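Local atomic coordinates of microcin B17-processing protein McbD (Escherichia coli str. K-12 substr. MG1655, PDB entry 6GRH), a protein that helps convert the inactive precursor of microcin B17 into the active antibiotic peptide, as a member of the YcaO cyclodehydratase family. Residues L176-G181 with M366-A371; F363-M366 with A371-I374. The protein carries 1 engineered substitution. One frame throughout, in Å; residues are numbered along the deposited sequence.

Contact 1 of 2, residues L176-G181 with M366-A371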
loop_
_atom_site.group_PDB
_atom_site.type_symbol
_atom_site.label_atom_id
_atom_site.label_comp_id
_atom_site.label_asym_id
_atom_site.label_seq_id
_atom_site.Cartn_x
_atom_site.Cartn_y
_atom_site.Cartn_z
ATOM N N LEU E 176 10.190 56.822 -5.071
ATOM C CA LEU E 176 11.010 57.941 -4.606
ATOM C C LEU E 176 12.505 57.679 -4.849
ATOM O O LEU E 176 13.222 58.561 -5.333
ATOM C CB LEU E 176 10.756 58.261 -3.136
ATOM C CG LEU E 176 11.335 59.631 -2.772
ATOM C CD1 LEU E 176 10.564 60.734 -3.485
ATOM C CD2 LEU E 176 11.336 59.866 -1.270
ATOM N N TYR E 177 12.952 56.462 -4.540
ATOM C CA TYR E 177 14.336 56.031 -4.829
ATOM C C TYR E 177 14.655 56.090 -6.324
ATOM O O TYR E 177 15.696 56.630 -6.725
ATOM C CB TYR E 177 14.575 54.611 -4.338
ATOM C CG TYR E 177 15.869 53.998 -4.826
ATOM C CD1 TYR E 177 17.090 54.435 -4.340
ATOM C CD2 TYR E 177 15.869 52.993 -5.763
ATOM C CE1 TYR E 177 18.283 53.881 -4.775
ATOM C CE2 TYR E 177 17.049 52.430 -6.212
ATOM C CZ TYR E 177 18.251 52.869 -5.713
ATOM O OH TYR E 177 19.413 52.303 -6.154
ATOM N N TRP E 178 13.752 55.539 -7.132
ATOM C CA TRP E 178 13.876 55.604 -8.588
ATOM C C TRP E 178 14.054 57.054 -9.072
ATOM O O TRP E 178 15.014 57.359 -9.784
ATOM C CB TRP E 178 12.648 54.983 -9.246
ATOM C CG TRP E 178 12.587 55.133 -10.742
ATOM C CD1 TRP E 178 11.594 55.732 -11.472
ATOM C CD2 TRP E 178 13.538 54.651 -11.684
ATOM N NE1 TRP E 178 11.866 55.636 -12.806
ATOM C CE2 TRP E 178 13.055 54.980 -12.969
ATOM C CE3 TRP E 178 14.752 53.954 -11.572
ATOM C CZ2 TRP E 178 13.748 54.652 -14.137
ATOM C CZ3 TRP E 178 15.440 53.617 -12.741
ATOM C CH2 TRP E 178 14.937 53.975 -14.003
ATOM N N LEU E 179 13.165 57.945 -8.640
ATOM C CA LEU E 179 13.158 59.324 -9.137
ATOM C C LEU E 179 14.332 60.183 -8.669
ATOM O O LEU E 179 14.831 60.994 -9.438
ATOM C CB LEU E 179 11.835 60.011 -8.794
ATOM C CG LEU E 179 10.634 59.383 -9.513
ATOM C CD1 LEU E 179 9.317 59.824 -8.886
ATOM C CD2 LEU E 179 10.655 59.668 -11.007
ATOM N N GLN E 180 14.757 60.005 -7.421
ATOM C CA GLN E 180 15.768 60.865 -6.784
ATOM C C GLN E 180 17.150 60.238 -6.621
ATOM O O GLN E 180 18.124 60.952 -6.429
ATOM C CB GLN E 180 15.254 61.320 -5.423
ATOM C CG GLN E 180 13.982 62.138 -5.536
ATOM C CD GLN E 180 13.623 62.859 -4.255
ATOM O OE1 GLN E 180 13.567 64.088 -4.215
ATOM N NE2 GLN E 180 13.384 62.097 -3.198
ATOM N N GLY E 181 17.234 58.917 -6.680
ATOM C CA GLY E 181 18.482 58.212 -6.417
ATOM C C GLY E 181 18.949 58.143 -4.964
ATOM O O GLY E 181 20.075 57.727 -4.720
ATOM N N MET E 366 2.736 52.616 -10.281
ATOM C CA MET E 366 4.203 52.654 -10.340
ATOM C C MET E 366 4.828 52.840 -11.720
ATOM O O MET E 366 6.054 52.724 -11.863
ATOM C CB MET E 366 4.791 51.412 -9.647
ATOM C CG MET E 366 4.760 50.119 -10.431
ATOM S SD MET E 366 5.628 48.811 -9.534
ATOM C CE MET E 366 7.341 49.268 -9.743
ATOM N N ASN E 367 4.011 53.126 -12.727
ATOM C CA ASN E 367 4.505 53.354 -14.083
ATOM C C ASN E 367 4.640 54.854 -14.400
ATOM O O ASN E 367 3.705 55.470 -14.897
ATOM C CB ASN E 367 3.563 52.680 -15.083
ATOM C CG ASN E 367 4.029 52.822 -16.516
ATOM O OD1 ASN E 367 5.152 53.257 -16.780
ATOM N ND2 ASN E 367 3.164 52.442 -17.455
ATOM N N ASN E 368 5.800 55.448 -14.146
ATOM C CA ASN E 368 5.932 56.877 -14.468
ATOM C C ASN E 368 6.254 57.144 -15.971
ATOM O O ASN E 368 6.419 58.284 -16.346
ATOM C CB ASN E 368 6.814 57.660 -13.464
ATOM C CG ASN E 368 8.051 56.924 -13.078
ATOM O OD1 ASN E 368 8.281 56.608 -11.897
ATOM N ND2 ASN E 368 8.837 56.578 -14.085
ATOM N N SER E 369 6.315 56.097 -16.809
ATOM C CA SER E 369 6.255 56.264 -18.276
ATOM C C SER E 369 4.812 56.406 -18.799
ATOM O O SER E 369 4.612 56.705 -19.962
ATOM C CB SER E 369 6.942 55.101 -19.004
ATOM O OG SER E 369 6.067 53.994 -19.170
ATOM N N GLY E 370 3.818 56.144 -17.954
ATOM C CA GLY E 370 2.416 56.265 -18.342
ATOM C C GLY E 370 1.827 57.521 -17.757
ATOM O O GLY E 370 2.534 58.463 -17.489
ATOM N N ALA E 371 0.520 57.507 -17.551
ATOM C CA ALA E 371 -0.228 58.660 -17.072
ATOM C C ALA E 371 -0.331 58.583 -15.532
ATOM O O ALA E 371 -1.102 57.794 -14.972
ATOM C CB ALA E 371 -1.599 58.674 -17.725
#

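Contact 2 of 2, residues F363-M366 with A371-I374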
loop_
_atom_site.group_PDB
_atom_site.type_symbol
_atom_site.label_atom_id
_atom_site.label_comp_id
_atom_site.label_asym_id
_atom_site.label_seq_id
_atom_site.Cartn_x
_atom_site.Cartn_y
_atom_site.Cartn_z
ATOM N N PHE E 363 1.868 58.361 -5.047
ATOM C CA PHE E 363 1.740 57.776 -6.392
ATOM C C PHE E 363 0.577 56.777 -6.471
ATOM O O PHE E 363 0.462 55.887 -5.642
ATOM C CB PHE E 363 3.044 57.142 -6.838
ATOM C CG PHE E 363 4.138 58.140 -7.028
ATOM C CD1 PHE E 363 4.184 58.913 -8.187
ATOM C CD2 PHE E 363 5.093 58.337 -6.049
ATOM C CE1 PHE E 363 5.178 59.840 -8.369
ATOM C CE2 PHE E 363 6.098 59.254 -6.226
ATOM C CZ PHE E 363 6.144 60.025 -7.377
ATOM N N LEU E 364 -0.308 56.963 -7.449
ATOM C CA LEU E 364 -1.460 56.053 -7.620
ATOM C C LEU E 364 -1.067 54.715 -8.242
ATOM O O LEU E 364 -1.766 53.724 -8.065
ATOM C CB LEU E 364 -2.587 56.725 -8.432
ATOM C CG LEU E 364 -3.463 57.677 -7.612
ATOM C CD1 LEU E 364 -4.390 58.476 -8.505
ATOM C CD2 LEU E 364 -4.282 56.954 -6.558
ATOM N N HIS E 365 0.028 54.688 -8.977
ATOM C CA HIS E 365 0.553 53.451 -9.524
ATOM C C HIS E 365 2.048 53.636 -9.784
ATOM O O HIS E 365 2.565 54.718 -9.549
ATOM C CB HIS E 365 -0.219 53.083 -10.799
ATOM C CG HIS E 365 -0.118 54.103 -11.883
ATOM N ND1 HIS E 365 1.011 54.257 -12.654
ATOM C CD2 HIS E 365 -1.026 54.984 -12.362
ATOM C CE1 HIS E 365 0.806 55.212 -13.543
ATOM N NE2 HIS E 365 -0.429 55.660 -13.396
ATOM N N MET E 366 2.736 52.616 -10.281
ATOM C CA MET E 366 4.203 52.654 -10.340
ATOM C C MET E 366 4.828 52.840 -11.720
ATOM O O MET E 366 6.054 52.724 -11.863
ATOM C CB MET E 366 4.791 51.412 -9.647
ATOM C CG MET E 366 4.760 50.119 -10.431
ATOM S SD MET E 366 5.628 48.811 -9.534
ATOM C CE MET E 366 7.341 49.268 -9.743
ATOM N N ALA E 371 0.520 57.507 -17.551
ATOM C CA ALA E 371 -0.228 58.660 -17.072
ATOM C C ALA E 371 -0.331 58.583 -15.532
ATOM O O ALA E 371 -1.102 57.794 -14.972
ATOM C CB ALA E 371 -1.599 58.674 -17.725
ATOM N N ILE E 372 0.461 59.410 -14.857
ATOM C CA ILE E 372 0.671 59.289 -13.412
ATOM C C ILE E 372 0.560 60.653 -12.719
ATOM O O ILE E 372 0.791 61.701 -13.347
ATOM C CB ILE E 372 2.052 58.650 -13.139
ATOM C CG1 ILE E 372 2.134 58.116 -11.692
ATOM C CG2 ILE E 372 3.185 59.632 -13.449
ATOM C CD1 ILE E 372 3.315 57.201 -11.442
ATOM N N ASN E 373 0.176 60.629 -11.445
ATOM C CA ASN E 373 0.113 61.847 -10.637
ATOM C C ASN E 373 1.506 62.181 -10.070
ATOM O O ASN E 373 1.779 62.023 -8.886
ATOM C CB ASN E 373 -0.993 61.780 -9.565
ATOM C CG ASN E 373 -0.795 60.673 -8.549
ATOM O OD1 ASN E 373 -0.496 59.520 -8.900
ATOM N ND2 ASN E 373 -1.005 61.008 -7.274
ATOM N N ILE E 374 2.368 62.673 -10.952
ATOM C CA ILE E 374 3.762 62.971 -10.634
ATOM C C ILE E 374 3.929 64.002 -9.493
ATOM O O ILE E 374 4.882 63.911 -8.702
ATOM C CB ILE E 374 4.525 63.429 -11.911
ATOM C CG1 ILE E 374 6.048 63.347 -11.716
ATOM C CG2 ILE E 374 4.095 64.826 -12.355
ATOM C CD1 ILE E 374 6.572 61.943 -11.511
#

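Contact 1 of 2, residues L176-G181 with M366-A371
Asn368 sets its carboxamide against the pyrrole edge of the Trp178 indole, near the plane of the ring rather than over it. The two flat groups are almost coplanar, only 4° apart, and meet rim to rim. Two atom pairs carry the approach: Asn368 OD1 lies 3.5 Å from Trp178 CD1, while Asn368 ND2 comes within 3.4 Å of Trp178 NE1. The second pair is no hydrogen bond, since both nitrogens are donors; the indole N-H is instead spent on Lys391 O. Leu179, one residue further along the last turn of helix 157-180, brings CD2 to 4.0 Å from Asn368 OD1. The carboxamide reaches the helix because CG sits between the backbone N and the carbonyl carbon (chi1 43°) of a residue inside a type I turn from Asn367 to Gly370. That turn is closed by Gly370 N to Asn367 O (3.1 Å), and Ser369 OG holds Asn367 OD1 at 2.7 Å. Arg388 makes a cation-pi contact with Trp178 and also bonds its carbonyl oxygen. No hydrogen bond joins helix to turn in this small contact; the amide oxygen faces carbon, and a C-H beside the indole nitrogen, probably slightly polarised, suits it.

Contact 2 of 2, residues F363-M366 with A371-I374
A loop that doubles back on itself, after strand 350-358, is joined here by two hydrogen bonds, with Asn373 at the centre of an inverse gamma turn on the returning limb. Asn373 OD1 accepts Leu364 N at 2.9 Å, in the carbonyl plane and on a lone pair, with an N-H...O angle of 159°. The amide's other end, ND2, binds Phe362 O, so one carboxamide spans two successive peptide groups of the outgoing limb. One residue on, His365 NE2 donates to Ala371 O over 2.7 Å. The acceptor lies in the imidazole plane, yet the nitrogen stands above the carbonyl plane. ND1 accepts Asn367 N, and with both nitrogens engaged the ring's rotation is fixed. Ile372 CG1 lies over one face of the ring, offset toward its rim, in a CH-pi contact 4.0 Å from the centroid. Extended with CG1 anti to the backbone N (chi1 -163°), Ile372 carries CD1 on to Phe363 CD1 (3.8 Å), while Ile374 CD1 meets the Phe363 edge at CE1. Ile372 CD1 also lies 3.2 Å from His365 O, a buried oxygen without a polar partner. The side chains of His365 and Asn373 thus have their polar atoms paired within this loop, whereas the carbonyl of His365 is buried against a methyl group.

In the fold
Read from the N terminus, the chain first reaches the end of helix 157-180, whose last turn waits through 184 intervening residues, strand 350-358 among them, before contact 1 closes that long loop. Contact 2 closes a much shorter one, with four residues between its limbs, and those four lie in the second segment of contact 1. The closures therefore cross: 363-366 comes just before contact 1 is completed and 371-374 just after, with Met366 and Ala371 shared. Leu179 CD1 touches Phe363 CZ at 3.5 Å, so the same helix touches both, while Leu364 and Ala371 pack against helix 82-95. Together they seat one loop between two helices.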